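Local coordinates for N-alpha-acetyltransferase 38, NatC auxiliary subunit (Saccharomyces cerevisiae, PDB 6YGD) that serves as the small Sm-like auxiliary subunit of the NatC N-terminal acetyltransferase, which acetylates nascent protein chains cotranslationally at the ribosome, at the interface of chains B and A. Coordinates in Å, arbitrary orientation; residue numbers count along the deposited sequence, not the author numbering. Chains: chain A, N-alpha-acetyltransferase 38, NatC auxiliary subunit; chain B, N-alpha-acetyltransferase 30.

The interface of chains B and A. Residues chain B 32-34; chain A 30, 32, 36-38, 57.
B:Tyr34 reaches from the first turn of helix 33-42 of the catalytic GNAT subunit onto the Sm-fold (LSM) surface of chain A, where strands 23-32, 37-39 and 56-58 supply its neighbours. Its ring meets A:Leu38 with one face: CB of the leucine sits over that face, 3.8 Å from the ring centroid and displaced toward the rim, nearest to CZ. The leucine side chain runs obliquely past the tyrosine. With CG anti to the backbone N (chi1 179°), its CD2 methyl stays on the same face, toward the CD2–CE2 edge of B:Tyr34.

Small groups flank the two edges of the ring, both on the leucine side: CB of A:Ser57 is 3.6 Å from CD1, and the methyl of A:Ala30 is 3.9 Å from CE2 at the opposite edge.

At the far end, the phenol OH of B:Tyr34 donates a hydrogen bond to the backbone carbonyl O of A:Asn36, 3.1 Å away. The hydroxyl stands above the carbonyl plane, 44° out of it, instead of lying on a lone pair. The carbonyl O of A:Ala30 is also near this OH, at 3.2 Å.

Beside the tyrosine, B:Ile33 lays its CD1 and CG2 methyls against the side-chain amide of A:Asn36, with CD1 3.8 Å from ND2; the two side chains cross at about a right angle. The amide is steadied from behind by A:Asp32, whose OD2 accepts a hydrogen bond from ND2 of A:Asn36 at 2.8 Å through its syn lone pair, tilted 24° from the amide plane, while OD1 accepts one from the backbone N of A:Asn36. This pair of bonds probably holds in place both the amide that packs on B:Ile33 and the loop leading into strand 37-39. B:Ser32, just ahead of the helix, brings CB to 3.7 Å from OG of A:Ser57, a loose contact at the margin.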
loop_
_atom_site.group_PDB
_atom_site.type_symbol
_atom_site.label_atom_id
_atom_site.label_comp_id
_atom_site.label_asym_id
_atom_site.label_seq_id
_atom_site.Cartn_x
_atom_site.Cartn_y
_atom_site.Cartn_z
ATOM N N SER B 32 -20.759 12.774 -1.666
ATOM C CA SER B 32 -22.187 12.987 -1.853
ATOM C C SER B 32 -22.719 13.906 -0.756
ATOM O O SER B 32 -21.997 14.312 0.158
ATOM C CB SER B 32 -22.944 11.658 -1.871
ATOM O OG SER B 32 -23.031 11.073 -0.581
ATOM N N ILE B 33 -24.007 14.246 -0.858
ATOM C CA ILE B 33 -24.642 15.094 0.147
ATOM C C ILE B 33 -24.535 14.461 1.528
ATOM O O ILE B 33 -24.313 15.159 2.528
ATOM C CB ILE B 33 -26.110 15.371 -0.253
ATOM C CG1 ILE B 33 -26.178 16.522 -1.264
ATOM C CG2 ILE B 33 -26.977 15.663 0.963
ATOM C CD1 ILE B 33 -27.492 16.589 -2.029
ATOM N N TYR B 34 -24.643 13.130 1.605
ATOM C CA TYR B 34 -24.672 12.453 2.895
ATOM C C TYR B 34 -23.299 12.323 3.534
ATOM O O TYR B 34 -23.217 12.020 4.730
ATOM C CB TYR B 34 -25.338 11.083 2.753
ATOM C CG TYR B 34 -26.836 11.166 2.943
ATOM C CD1 TYR B 34 -27.672 11.504 1.890
ATOM C CD2 TYR B 34 -27.409 10.938 4.188
ATOM C CE1 TYR B 34 -29.037 11.596 2.068
ATOM C CE2 TYR B 34 -28.773 11.026 4.373
ATOM C CZ TYR B 34 -29.580 11.356 3.311
ATOM O OH TYR B 34 -30.937 11.444 3.486
ATOM N N ALA A 30 -32.785 7.084 4.547
ATOM C CA ALA A 30 -32.853 8.310 5.331
ATOM C C ALA A 30 -33.390 9.445 4.471
ATOM O O ALA A 30 -33.399 9.370 3.239
ATOM C CB ALA A 30 -31.483 8.678 5.912
ATOM N N ASP A 32 -33.473 13.964 4.707
ATOM C CA ASP A 32 -33.097 15.186 5.409
ATOM C C ASP A 32 -34.159 16.265 5.220
ATOM O O ASP A 32 -35.150 16.086 4.506
ATOM C CB ASP A 32 -31.720 15.692 4.951
ATOM C CG ASP A 32 -31.698 16.133 3.498
ATOM O OD1 ASP A 32 -32.741 16.062 2.818
ATOM O OD2 ASP A 32 -30.622 16.555 3.030
ATOM N N ASN A 36 -33.716 15.502 0.538
ATOM C CA ASN A 36 -32.719 14.654 -0.104
ATOM C C ASN A 36 -32.855 13.227 0.415
ATOM O O ASN A 36 -32.915 12.996 1.627
ATOM C CB ASN A 36 -31.305 15.178 0.162
ATOM C CG ASN A 36 -31.077 16.570 -0.398
ATOM O OD1 ASN A 36 -31.534 16.891 -1.493
ATOM N ND2 ASN A 36 -30.367 17.404 0.355
ATOM N N LEU A 37 -32.905 12.266 -0.505
ATOM C CA LEU A 37 -33.197 10.880 -0.168
ATOM C C LEU A 37 -31.932 10.032 -0.201
ATOM O O LEU A 37 -31.049 10.249 -1.036
ATOM C CB LEU A 37 -34.236 10.293 -1.129
ATOM C CG LEU A 37 -35.421 11.192 -1.480
ATOM C CD1 LEU A 37 -36.252 10.550 -2.575
ATOM C CD2 LEU A 37 -36.277 11.484 -0.260
ATOM N N LEU A 38 -31.852 9.071 0.716
ATOM C CA LEU A 38 -30.812 8.049 0.715
ATOM C C LEU A 38 -31.492 6.698 0.551
ATOM O O LEU A 38 -32.306 6.305 1.393
ATOM C CB LEU A 38 -29.990 8.088 2.003
ATOM C CG LEU A 38 -28.876 7.045 2.156
ATOM C CD1 LEU A 38 -27.731 7.305 1.184
ATOM C CD2 LEU A 38 -28.364 7.008 3.593
ATOM N N SER A 57 -27.721 8.408 -3.055
ATOM C CA SER A 57 -28.405 9.576 -2.518
ATOM C C SER A 57 -28.838 10.462 -3.677
ATOM O O SER A 57 -28.043 10.725 -4.586
ATOM C CB SER A 57 -27.500 10.359 -1.566
ATOM O OG SER A 57 -26.553 11.124 -2.290
#